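PDB 4HMW: dihydrophenazinedicarboxylate synthase from Burkholderia, which uses FMN to catalyse several oxidations in the terminal steps of phenazine antibiotic biosynthesis, passing electrons to oxygen and releasing hydrogen peroxide. Local coordinates for residues Trp37-Arg47 and Trp104-Met112; Asp193-Tyr201 and Asp207-Pro215. All coordinates share one frame; numbering follows the deposited sequence. Where two conformers were deposited one is given.

Interaction 1 (Trp37-Arg47 and Trp104-Met112). With FMN (flavin mononucleotide), chain C.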
loop_
_atom_site.group_PDB
_atom_site.type_symbol
_atom_site.label_atom_id
_atom_site.label_comp_id
_atom_site.label_asym_id
_atom_site.label_seq_id
_atom_site.Cartn_x
_atom_site.Cartn_y
_atom_site.Cartn_z
ATOM N N TRP B 37 15.716 -0.200 10.284
ATOM C CA TRP B 37 15.336 0.596 9.159
ATOM C C TRP B 37 14.481 1.791 9.562
ATOM O O TRP B 37 14.677 2.894 9.023
ATOM C CB TRP B 37 14.663 -0.239 8.040
ATOM C CG TRP B 37 15.628 -0.905 7.129
ATOM C CD1 TRP B 37 16.914 -1.264 7.409
ATOM C CD2 TRP B 37 15.401 -1.274 5.751
ATOM N NE1 TRP B 37 17.513 -1.796 6.289
ATOM C CE2 TRP B 37 16.610 -1.828 5.261
ATOM C CE3 TRP B 37 14.319 -1.160 4.901
ATOM C CZ2 TRP B 37 16.753 -2.268 3.935
ATOM C CZ3 TRP B 37 14.441 -1.624 3.596
ATOM C CH2 TRP B 37 15.656 -2.168 3.122
ATOM N N LEU B 38 13.544 1.586 10.485
ATOM C CA LEU B 38 12.700 2.685 10.941
ATOM C C LEU B 38 13.533 3.748 11.676
ATOM O O LEU B 38 13.281 4.953 11.558
ATOM C CB LEU B 38 11.579 2.195 11.877
ATOM C CG LEU B 38 10.402 1.641 11.078
ATOM C CD1 LEU B 38 9.606 0.678 11.870
ATOM C CD2 LEU B 38 9.498 2.786 10.619
ATOM N N ALA B 39 14.533 3.302 12.412
ATOM C CA ALA B 39 15.365 4.271 13.158
ATOM C C ALA B 39 16.204 5.068 12.153
ATOM O O ALA B 39 16.372 6.294 12.299
ATOM C CB ALA B 39 16.215 3.571 14.130
ATOM N N THR B 40 16.690 4.403 11.106
ATOM C CA THR B 40 17.497 5.116 10.122
ATOM C C THR B 40 16.607 6.080 9.327
ATOM O O THR B 40 17.043 7.182 8.929
ATOM C CB THR B 40 18.216 4.138 9.188
ATOM O OG1 THR B 40 19.126 3.351 9.960
ATOM C CG2 THR B 40 18.960 4.864 8.095
ATOM N N ALA B 41 15.360 5.663 9.107
ATOM C CA ALA B 41 14.413 6.503 8.395
ATOM C C ALA B 41 14.202 7.827 9.123
ATOM O O ALA B 41 14.040 8.876 8.497
ATOM C CB ALA B 41 13.058 5.745 8.162
ATOM N N ASP B 42 14.197 7.794 10.449
ATOM C CA ASP B 42 14.082 9.022 11.204
ATOM C C ASP B 42 15.332 9.913 11.089
ATOM O O ASP B 42 15.220 11.137 10.973
ATOM C CB ASP B 42 13.786 8.726 12.669
ATOM C CG ASP B 42 12.336 8.327 12.911
ATOM O OD1 ASP B 42 11.477 8.412 11.979
ATOM O OD2 ASP B 42 12.047 7.938 14.060
ATOM N N VAL B 43 16.516 9.307 11.106
ATOM C CA VAL B 43 17.735 10.068 10.844
ATOM C C VAL B 43 17.725 10.709 9.450
ATOM O O VAL B 43 18.207 11.843 9.277
ATOM C CB VAL B 43 18.997 9.180 11.017
ATOM C CG1 VAL B 43 20.263 9.922 10.636
ATOM C CG2 VAL B 43 19.087 8.679 12.468
ATOM N N ALA B 44 17.190 9.994 8.461
ATOM C CA ALA B 44 17.103 10.497 7.095
ATOM C C ALA B 44 15.965 11.490 6.889
ATOM O O ALA B 44 15.776 11.984 5.777
ATOM C CB ALA B 44 16.941 9.335 6.115
ATOM N N ARG B 45 15.195 11.744 7.939
ATOM C CA ARG B 45 14.073 12.688 7.897
ATOM C C ARG B 45 13.002 12.289 6.864
ATOM O O ARG B 45 12.398 13.125 6.180
ATOM C CB ARG B 45 14.585 14.111 7.673
ATOM C CG ARG B 45 15.509 14.588 8.825
ATOM C CD ARG B 45 15.764 16.101 8.739
ATOM N NE ARG B 45 15.649 16.814 10.020
ATOM C CZ ARG B 45 14.570 16.824 10.812
ATOM N NH1 ARG B 45 13.472 16.136 10.508
ATOM N NH2 ARG B 45 14.599 17.525 11.943
ATOM N N VAL B 46 12.732 10.996 6.809
ATOM C CA VAL B 46 11.614 10.501 6.029
ATOM C C VAL B 46 10.281 11.064 6.538
ATOM O O VAL B 46 9.997 11.034 7.741
ATOM C CB VAL B 46 11.566 8.954 6.070
ATOM C CG1 VAL B 46 10.246 8.439 5.459
ATOM C CG2 VAL B 46 12.787 8.353 5.351
ATOM N N ARG B 47 9.461 11.585 5.628
ATOM C CA ARG B 47 8.121 12.082 5.984
ATOM C C ARG B 47 7.128 10.929 6.173
ATOM O O ARG B 47 6.962 10.100 5.278
ATOM C CB ARG B 47 7.587 13.022 4.897
ATOM C CG ARG B 47 6.269 13.668 5.243
ATOM C CD ARG B 47 5.894 14.730 4.247
ATOM N NE ARG B 47 4.727 15.486 4.682
ATOM C CZ ARG B 47 4.301 16.589 4.092
ATOM N NH1 ARG B 47 4.959 17.056 3.045
ATOM N NH2 ARG B 47 3.219 17.214 4.545
ATOM N N TRP B 104 9.360 4.472 1.471
ATOM C CA TRP B 104 10.028 5.730 1.814
ATOM C C TRP B 104 10.727 6.304 0.584
ATOM O O TRP B 104 11.794 5.845 0.195
ATOM C CB TRP B 104 11.032 5.477 2.923
ATOM C CG TRP B 104 10.437 4.843 4.139
ATOM C CD1 TRP B 104 9.150 4.956 4.600
ATOM C CD2 TRP B 104 11.116 3.969 5.057
ATOM N NE1 TRP B 104 8.990 4.206 5.756
ATOM C CE2 TRP B 104 10.181 3.585 6.054
ATOM C CE3 TRP B 104 12.410 3.452 5.113
ATOM C CZ2 TRP B 104 10.516 2.731 7.097
ATOM C CZ3 TRP B 104 12.750 2.603 6.158
ATOM C CH2 TRP B 104 11.794 2.216 7.119
ATOM N N ARG B 105 10.112 7.318 -0.013
ATOM C CA ARG B 105 10.625 7.898 -1.243
ATOM C C ARG B 105 12.031 8.463 -1.035
ATOM O O ARG B 105 12.878 8.415 -1.953
ATOM C CB ARG B 105 9.685 9.023 -1.723
ATOM C CG ARG B 105 8.361 8.518 -2.234
ATOM C CD ARG B 105 7.234 9.545 -2.028
ATOM N NE ARG B 105 6.016 9.259 -2.796
ATOM C CZ ARG B 105 5.081 8.408 -2.395
ATOM N NH1 ARG B 105 5.224 7.757 -1.252
ATOM N NH2 ARG B 105 3.986 8.231 -3.116
ATOM N N GLU B 106 12.288 8.989 0.156
ATOM C CA GLU B 106 13.547 9.705 0.414
ATOM C C GLU B 106 14.769 8.797 0.385
ATOM O O GLU B 106 15.839 9.239 0.013
ATOM C CB GLU B 106 13.502 10.441 1.766
ATOM C CG GLU B 106 12.498 11.567 1.850
ATOM C CD GLU B 106 11.131 11.131 2.389
ATOM O OE1 GLU B 106 10.764 9.929 2.265
ATOM O OE2 GLU B 106 10.423 12.016 2.951
ATOM N N THR B 107 14.605 7.528 0.768
ATOM C CA THR B 107 15.699 6.582 0.802
ATOM C C THR B 107 15.578 5.442 -0.190
ATOM O O THR B 107 16.438 4.571 -0.225
ATOM C CB THR B 107 15.817 5.940 2.175
ATOM O OG1 THR B 107 14.597 5.246 2.449
ATOM C CG2 THR B 107 16.043 7.003 3.275
ATOM N N GLY B 108 14.527 5.437 -0.989
ATOM C CA GLY B 108 14.332 4.358 -1.908
ATOM C C GLY B 108 14.192 3.015 -1.233
ATOM O O GLY B 108 14.765 2.018 -1.699
ATOM N N GLN B 109 13.374 2.948 -0.178
ATOM C CA GLN B 109 13.207 1.683 0.550
ATOM C C GLN B 109 11.745 1.297 0.672
ATOM O O GLN B 109 10.869 2.137 0.856
ATOM C CB GLN B 109 13.820 1.765 1.983
ATOM C CG GLN B 109 15.331 1.814 1.995
ATOM C CD GLN B 109 15.858 2.152 3.380
ATOM O OE1 GLN B 109 15.570 3.211 3.943
ATOM N NE2 GLN B 109 16.659 1.267 3.929
ATOM N N GLN B 110 11.486 0.012 0.550
ATOM C CA GLN B 110 10.152 -0.482 0.865
ATOM C C GLN B 110 10.288 -1.699 1.798
ATOM O O GLN B 110 11.297 -2.393 1.805
ATOM C CB GLN B 110 9.268 -0.757 -0.374
ATOM C CG GLN B 110 9.807 -1.639 -1.332
ATOM C CD GLN B 110 8.932 -1.902 -2.594
ATOM O OE1 GLN B 110 7.702 -1.992 -2.561
ATOM N NE2 GLN B 110 9.615 -2.084 -3.708
ATOM N N ILE B 111 9.266 -1.898 2.625
ATOM C CA ILE B 111 9.200 -3.070 3.469
ATOM C C ILE B 111 7.821 -3.659 3.366
ATOM O O ILE B 111 6.823 -2.974 3.554
ATOM C CB ILE B 111 9.485 -2.764 4.963
ATOM C CG1 ILE B 111 10.788 -1.973 5.124
ATOM C CG2 ILE B 111 9.554 -4.066 5.745
ATOM C CD1 ILE B 111 11.076 -1.566 6.608
ATOM N N MET B 112 7.766 -4.941 3.069
ATOM C CA MET B 112 6.500 -5.669 2.956
ATOM C C MET B 112 6.390 -6.596 4.143
ATOM O O MET B 112 7.331 -7.327 4.427
ATOM C CB MET B 112 6.476 -6.527 1.714
ATOM C CG MET B 112 5.192 -7.306 1.579
ATOM S SD MET B 112 5.210 -8.651 0.393
ATOM C CE MET B 112 6.055 -9.905 1.372
HETATM N N1 FMN C . 8.013 -3.451 -10.413
HETATM C C2 FMN C . 7.379 -3.776 -11.581
HETATM O O2 FMN C . 7.332 -4.933 -11.957
HETATM N N3 FMN C . 6.748 -2.803 -12.308
HETATM C C4 FMN C . 6.799 -1.489 -11.911
HETATM O O4 FMN C . 6.217 -0.632 -12.604
HETATM C C4A FMN C . 7.466 -1.148 -10.741
HETATM N N5 FMN C . 7.559 0.174 -10.340
HETATM C C5A FMN C . 8.206 0.464 -9.136
HETATM C C6 FMN C . 8.269 1.775 -8.717
HETATM C C7 FMN C . 8.875 2.097 -7.520
HETATM C C7M FMN C . 8.917 3.529 -7.114
HETATM C C8 FMN C . 9.463 1.102 -6.748
HETATM C C8M FMN C . 10.107 1.423 -5.440
HETATM C C9 FMN C . 9.400 -0.215 -7.162
HETATM C C9A FMN C . 8.810 -0.538 -8.379
HETATM N N10 FMN C . 8.750 -1.878 -8.842
HETATM C C10 FMN C . 8.083 -2.152 -10.010
HETATM C "C1'" FMN C . 9.352 -3.031 -8.123
HETATM C "C2'" FMN C . 8.328 -3.714 -7.213
HETATM O "O2'" FMN C . 8.077 -2.942 -6.030
HETATM C "C3'" FMN C . 8.767 -5.119 -6.796
HETATM O "O3'" FMN C . 10.022 -5.014 -6.157
HETATM C "C4'" FMN C . 8.817 -6.082 -7.997
HETATM O "O4'" FMN C . 7.836 -5.706 -8.946
HETATM C "C5'" FMN C . 8.708 -7.534 -7.561
HETATM O "O5'" FMN C . 7.536 -7.728 -6.798
HETATM P P FMN C . 6.984 -9.194 -6.484
HETATM O O1P FMN C . 6.371 -9.749 -7.756
HETATM O O2P FMN C . 8.174 -10.056 -6.039
HETATM O O3P FMN C . 5.934 -8.999 -5.445
HETATM O O HOH W 1 16.215 3.484 6.553
HETATM O O HOH W 2 7.998 9.863 2.633
#

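Interaction 2 (Asp193-Tyr201 and Asp207-Pro215). With FMN (flavin mononucleotide), chain C.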
loop_
_atom_site.group_PDB
_atom_site.type_symbol
_atom_site.label_atom_id
_atom_site.label_comp_id
_atom_site.label_asym_id
_atom_site.label_seq_id
_atom_site.Cartn_x
_atom_site.Cartn_y
_atom_site.Cartn_z
ATOM N N ASP B 193 22.329 1.341 -10.157
ATOM C CA ASP B 193 22.607 0.474 -11.318
ATOM C C ASP B 193 21.415 -0.452 -11.623
ATOM O O ASP B 193 21.528 -1.328 -12.464
ATOM C CB ASP B 193 23.950 -0.331 -11.166
ATOM C CG ASP B 193 23.946 -1.339 -9.999
ATOM O OD1 ASP B 193 22.891 -1.587 -9.368
ATOM O OD2 ASP B 193 25.048 -1.865 -9.680
ATOM N N ARG B 194 20.303 -0.239 -10.905
ATOM C CA ARG B 194 19.040 -0.973 -11.101
ATOM C C ARG B 194 19.037 -2.403 -10.551
ATOM O O ARG B 194 18.018 -3.098 -10.610
ATOM C CB ARG B 194 18.613 -0.990 -12.589
ATOM C CG ARG B 194 18.245 0.396 -13.151
ATOM C CD ARG B 194 17.766 0.335 -14.580
ATOM N NE ARG B 194 17.575 1.673 -15.130
ATOM C CZ ARG B 194 16.401 2.288 -15.255
ATOM N NH1 ARG B 194 15.282 1.697 -14.878
ATOM N NH2 ARG B 194 16.357 3.501 -15.780
ATOM N N LEU B 195 20.161 -2.870 -9.992
ATOM C CA LEU B 195 20.158 -4.196 -9.370
ATOM C C LEU B 195 19.765 -3.968 -7.913
ATOM O O LEU B 195 20.603 -3.955 -6.986
ATOM C CB LEU B 195 21.513 -4.907 -9.509
ATOM C CG LEU B 195 21.353 -6.436 -9.567
ATOM C CD1 LEU B 195 22.639 -7.141 -9.902
ATOM C CD2 LEU B 195 20.760 -6.992 -8.296
ATOM N N HIS B 196 18.475 -3.754 -7.703
ATOM C CA HIS B 196 18.024 -3.384 -6.368
ATOM C C HIS B 196 18.301 -4.504 -5.374
ATOM O O HIS B 196 18.297 -5.681 -5.755
ATOM C CB HIS B 196 16.521 -3.097 -6.432
ATOM C CG HIS B 196 16.159 -2.109 -7.480
ATOM N ND1 HIS B 196 16.778 -0.884 -7.567
ATOM C CD2 HIS B 196 15.277 -2.161 -8.503
ATOM C CE1 HIS B 196 16.267 -0.202 -8.579
ATOM N NE2 HIS B 196 15.361 -0.961 -9.174
ATOM N N ARG B 197 18.507 -4.145 -4.105
ATOM C CA ARG B 197 18.755 -5.106 -3.035
ATOM C C ARG B 197 17.426 -5.597 -2.528
ATOM O O ARG B 197 16.619 -4.800 -2.072
ATOM C CB ARG B 197 19.493 -4.442 -1.859
ATOM C CG ARG B 197 20.959 -4.254 -2.043
ATOM C CD ARG B 197 21.353 -3.104 -2.949
ATOM N NE ARG B 197 20.803 -1.781 -2.630
ATOM C CZ ARG B 197 21.304 -0.909 -1.760
ATOM N NH1 ARG B 197 22.338 -1.208 -0.992
ATOM N NH2 ARG B 197 20.724 0.264 -1.647
ATOM N N ARG B 198 17.218 -6.907 -2.589
ATOM C CA ARG B 198 15.948 -7.527 -2.189
ATOM C C ARG B 198 16.238 -8.677 -1.267
ATOM O O ARG B 198 16.878 -9.630 -1.656
ATOM C CB ARG B 198 15.190 -8.060 -3.399
ATOM C CG ARG B 198 14.814 -6.993 -4.451
ATOM C CD ARG B 198 13.882 -7.599 -5.479
ATOM N NE ARG B 198 12.611 -7.988 -4.873
ATOM C CZ ARG B 198 11.632 -8.656 -5.498
ATOM N NH1 ARG B 198 11.780 -9.039 -6.757
ATOM N NH2 ARG B 198 10.506 -8.940 -4.835
ATOM N N LEU B 199 15.782 -8.565 -0.020
ATOM C CA LEU B 199 15.998 -9.590 0.985
ATOM C C LEU B 199 14.659 -10.059 1.487
ATOM O O LEU B 199 13.887 -9.294 2.092
ATOM C CB LEU B 199 16.808 -9.000 2.161
ATOM C CG LEU B 199 17.105 -9.970 3.310
ATOM C CD1 LEU B 199 18.057 -11.093 2.891
ATOM C CD2 LEU B 199 17.698 -9.180 4.483
ATOM N N ARG B 200 14.382 -11.326 1.257
ATOM C CA ARG B 200 13.143 -11.957 1.694
ATOM C C ARG B 200 13.358 -12.847 2.910
ATOM O O ARG B 200 14.282 -13.644 2.933
ATOM C CB ARG B 200 12.539 -12.788 0.551
ATOM C CG ARG B 200 11.395 -13.682 1.007
ATOM C CD ARG B 200 10.888 -14.616 -0.081
ATOM N NE ARG B 200 10.265 -13.954 -1.204
ATOM C CZ ARG B 200 10.122 -14.514 -2.415
ATOM N NH1 ARG B 200 10.618 -15.731 -2.663
ATOM N NH2 ARG B 200 9.514 -13.845 -3.399
ATOM N N TYR B 201 12.528 -12.640 3.930
ATOM C CA TYR B 201 12.423 -13.525 5.092
ATOM C C TYR B 201 11.140 -14.338 5.022
ATOM O O TYR B 201 10.065 -13.779 4.817
ATOM C CB TYR B 201 12.316 -12.747 6.383
ATOM C CG TYR B 201 13.608 -12.180 6.946
ATOM C CD1 TYR B 201 14.166 -11.013 6.423
ATOM C CD2 TYR B 201 14.259 -12.796 8.016
ATOM C CE1 TYR B 201 15.325 -10.474 6.956
ATOM C CE2 TYR B 201 15.430 -12.275 8.543
ATOM C CZ TYR B 201 15.953 -11.104 8.003
ATOM O OH TYR B 201 17.080 -10.535 8.517
ATOM N N ASP B 207 12.039 -20.812 13.178
ATOM C CA ASP B 207 13.135 -20.020 12.654
ATOM C C ASP B 207 12.715 -19.292 11.393
ATOM O O ASP B 207 11.566 -19.380 10.956
ATOM C CB ASP B 207 14.332 -20.923 12.373
ATOM C CG ASP B 207 14.770 -21.717 13.605
ATOM O OD1 ASP B 207 15.079 -21.084 14.653
ATOM O OD2 ASP B 207 14.785 -22.974 13.535
ATOM N N TRP B 208 13.652 -18.551 10.825
ATOM C CA TRP B 208 13.402 -17.826 9.585
ATOM C C TRP B 208 14.410 -18.256 8.535
ATOM O O TRP B 208 15.545 -18.566 8.863
ATOM C CB TRP B 208 13.507 -16.315 9.781
ATOM C CG TRP B 208 12.431 -15.731 10.640
ATOM C CD1 TRP B 208 12.418 -15.641 12.008
ATOM C CD2 TRP B 208 11.194 -15.162 10.188
ATOM N NE1 TRP B 208 11.259 -15.047 12.419
ATOM C CE2 TRP B 208 10.485 -14.746 11.329
ATOM C CE3 TRP B 208 10.622 -14.954 8.924
ATOM C CZ2 TRP B 208 9.246 -14.114 11.247
ATOM C CZ3 TRP B 208 9.398 -14.332 8.839
ATOM C CH2 TRP B 208 8.715 -13.925 9.999
ATOM N N LYS B 209 13.962 -18.303 7.288
ATOM C CA LYS B 209 14.817 -18.527 6.111
ATOM C C LYS B 209 14.914 -17.236 5.292
ATOM O O LYS B 209 13.914 -16.559 5.080
ATOM C CB LYS B 209 14.169 -19.612 5.277
ATOM C CG LYS B 209 14.790 -19.940 3.953
ATOM C CD LYS B 209 13.931 -21.028 3.279
ATOM C CE LYS B 209 12.528 -20.493 2.878
ATOM N NZ LYS B 209 11.402 -21.471 3.005
ATOM N N THR B 210 16.117 -16.907 4.826
ATOM C CA THR B 210 16.303 -15.753 3.981
ATOM C C THR B 210 16.775 -16.108 2.559
ATOM O O THR B 210 17.470 -17.104 2.330
ATOM C CB THR B 210 17.278 -14.706 4.584
ATOM O OG1 THR B 210 18.568 -15.300 4.765
ATOM C CG2 THR B 210 16.786 -14.154 5.924
ATOM N N THR B 211 16.365 -15.255 1.626
ATOM C CA THR B 211 16.743 -15.367 0.226
ATOM C C THR B 211 16.970 -13.981 -0.354
ATOM O O THR B 211 16.263 -13.052 -0.006
ATOM C CB THR B 211 15.575 -15.998 -0.614
ATOM O OG1 THR B 211 14.913 -17.037 0.132
ATOM C CG2 THR B 211 16.060 -16.540 -1.954
ATOM N N GLN B 212 17.941 -13.849 -1.263
ATOM C CA GLN B 212 18.077 -12.629 -2.049
ATOM C C GLN B 212 17.334 -12.839 -3.368
ATOM O O GLN B 212 17.389 -13.912 -3.935
ATOM C CB GLN B 212 19.546 -12.300 -2.341
ATOM C CG GLN B 212 20.364 -12.005 -1.081
ATOM C CD GLN B 212 21.831 -11.748 -1.402
ATOM O OE1 GLN B 212 22.352 -12.240 -2.406
ATOM N NE2 GLN B 212 22.499 -10.969 -0.561
ATOM N N LEU B 213 16.639 -11.814 -3.837
ATOM C CA LEU B 213 15.802 -11.931 -5.039
ATOM C C LEU B 213 16.304 -11.056 -6.188
ATOM O O LEU B 213 16.893 -9.984 -5.975
ATOM C CB LEU B 213 14.338 -11.536 -4.736
ATOM C CG LEU B 213 13.703 -12.201 -3.528
ATOM C CD1 LEU B 213 12.315 -11.631 -3.314
ATOM C CD2 LEU B 213 13.625 -13.722 -3.647
ATOM N N GLN B 214 16.013 -11.484 -7.409
ATOM C CA GLN B 214 16.294 -10.665 -8.590
ATOM C C GLN B 214 15.290 -9.513 -8.689
ATOM O O GLN B 214 14.134 -9.645 -8.317
ATOM C CB GLN B 214 16.273 -11.521 -9.851
ATOM C CG GLN B 214 17.361 -12.603 -9.878
ATOM C CD GLN B 214 17.331 -13.434 -11.134
ATOM O OE1 GLN B 214 17.329 -12.901 -12.244
ATOM N NE2 GLN B 214 17.317 -14.757 -10.972
ATOM N N PRO B 215 15.752 -8.335 -9.127
ATOM C CA PRO B 215 14.926 -7.133 -9.181
ATOM C C PRO B 215 13.892 -7.099 -10.300
ATOM O O PRO B 215 12.866 -6.357 -10.140
ATOM C CB PRO B 215 15.940 -6.034 -9.449
ATOM C CG PRO B 215 17.083 -6.706 -10.139
ATOM C CD PRO B 215 17.143 -8.082 -9.527
ATOM O OXT PRO B 215 14.050 -7.764 -11.361
HETATM N N1 FMN C . 8.013 -3.451 -10.413
HETATM C C2 FMN C . 7.379 -3.776 -11.581
HETATM O O2 FMN C . 7.332 -4.933 -11.957
HETATM N N3 FMN C . 6.748 -2.803 -12.308
HETATM C C4 FMN C . 6.799 -1.489 -11.911
HETATM O O4 FMN C . 6.217 -0.632 -12.604
HETATM C C4A FMN C . 7.466 -1.148 -10.741
HETATM N N5 FMN C . 7.559 0.174 -10.340
HETATM C C5A FMN C . 8.206 0.464 -9.136
HETATM C C6 FMN C . 8.269 1.775 -8.717
HETATM C C7 FMN C . 8.875 2.097 -7.520
HETATM C C7M FMN C . 8.917 3.529 -7.114
HETATM C C8 FMN C . 9.463 1.102 -6.748
HETATM C C8M FMN C . 10.107 1.423 -5.440
HETATM C C9 FMN C . 9.400 -0.215 -7.162
HETATM C C9A FMN C . 8.810 -0.538 -8.379
HETATM N N10 FMN C . 8.750 -1.878 -8.842
HETATM C C10 FMN C . 8.083 -2.152 -10.010
HETATM C "C1'" FMN C . 9.352 -3.031 -8.123
HETATM C "C2'" FMN C . 8.328 -3.714 -7.213
HETATM O "O2'" FMN C . 8.077 -2.942 -6.030
HETATM C "C3'" FMN C . 8.767 -5.119 -6.796
HETATM O "O3'" FMN C . 10.022 -5.014 -6.157
HETATM C "C4'" FMN C . 8.817 -6.082 -7.997
HETATM O "O4'" FMN C . 7.836 -5.706 -8.946
HETATM C "C5'" FMN C . 8.708 -7.534 -7.561
HETATM O "O5'" FMN C . 7.536 -7.728 -6.798
HETATM P P FMN C . 6.984 -9.194 -6.484
HETATM O O1P FMN C . 6.371 -9.749 -7.756
HETATM O O2P FMN C . 8.174 -10.056 -6.039
HETATM O O3P FMN C . 5.934 -8.999 -5.445
HETATM O O HOH W 3 18.655 -8.296 -4.737
HETATM O O HOH W 4 12.331 -17.735 -1.272
#

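Interaction 1 (Trp37-Arg47 and Trp104-Met112)
Two tryptophans, W37 from the helix and W104 from the strand end, carry the apolar part of this contact; W37 CB lies at the edge of the W104 indole, in its plane, with W104 CH2 3.9 Å away. A41 CB sits over one face of the W104 indole, 3.7 Å from the centroid of its six-membered ring and only 9° off the normal, a clear CH-pi contact. L38 CD2 meets W104 CZ2 at 3.7 Å, and V46 CG1, placed anti to its own backbone N, reaches the pyrrole part of the same indole at CD1. W37 in turn takes I111 CG1 against CE3, while Q109 lies across one face: its NE2 is 3.2 Å above the middle of the indole, with amide and ring planes 40° apart, and its CG adds a CH-pi contact.

Among the polar contacts, R47 N donates to E106 OE2 at 2.9 Å; the bond is nearly straight (171°), yet the donor stands above the carboxylate plane. A bend at chi2 turns the E106 carboxylate toward the R47 backbone, and water 2 joins OE1 of E106 to the R47 carbonyl. Q109 OE1 accepts from both T107 OG1 and water 1, the water also donating to W37 O; these two bonds probably fix the amide's rotation, with NE2 turned to the indole.

R45, with positive phi, closes the helix in a Schellman motif: V46 N bonds back to A41 O and R45 N to D42 O. G108 and Q109 together face W104, a G1 beta bulge. Beyond it, Q110 NE2 donates to FMN O2', and its OE1 accepts from V67 N of the second subunit. The contact thus seats the end of helix 30-43 against the turn between strands 97-104 and 109-119, with F187 of strand 184-189 edge-to-face on W37.

Interaction 2 (Asp193-Tyr201 and Asp207-Pro215)
The C-terminal beta hairpin of the subunit, strands 197-204 and 207-212, forms this contact and brings R198 to the FMN phosphate. Its antiparallel register follows from the hydrogen-bonded pair R200 and T211, flanked by the non-hydrogen-bonded pairs L199-Q212 and Y201-T210. R200 N donates to T211 O at 2.8 Å and T211 N returns a bond to R200 O. Two residues along each strand, L213 N donates to R198 O, and water 3 links H196 O, R198 N and L213 O beyond the last bridged pair, L199-Q212.

On the face bearing Y201, T210 CG2 lies over the phenol ring, 3.6 Å from its centroid and 15° off the normal. W208 CE3 touches Y201 CB.

Two arginines, R198 and R200, pack on L213. L213 CD1 rests on one face of each guanidinium, 3.6 Å from both R198 NH2 and R200 NH2. A bend at chi3 of R198 brings its guanidinium between L213 and FMN, and its three nitrogens have distinct partners: NE forms a salt bridge with E186, NH1 donates to Q214 O at 2.9 Å and also to S146 OG of the second subunit, and NH2 serves the cofactor. FMN O3' lies over the guanidinium face opposite L213. In the guanidinium plane, R198 NH2 donates to FMN O2P at 2.9 Å, with an angle of 168° at the hydrogen.

How the interactions relate
From the N terminus, interaction 1 comes first: 37-47 meets 104-112 and closes a long loop of 56 residues, a little over half strand, that contains strands 51-57, 63-74 and 77-83, helix 87-95 and nearly all of strand 97-104. Interaction 2 opens only afterwards and closes a short one, the five-residue connection between 193-201 and 207-215. The two are therefore in series, neither nested nor crossed. The centres of interactions 1 and 2 are about 18 Å apart and their nearest atoms about 6 Å. Strand 184-189 spans the gap within one antiparallel sheet, pairing with 109-119 and with 197-204. Both contacts reach the same FMN, whose site the second subunit completes through R66 and K88, among others.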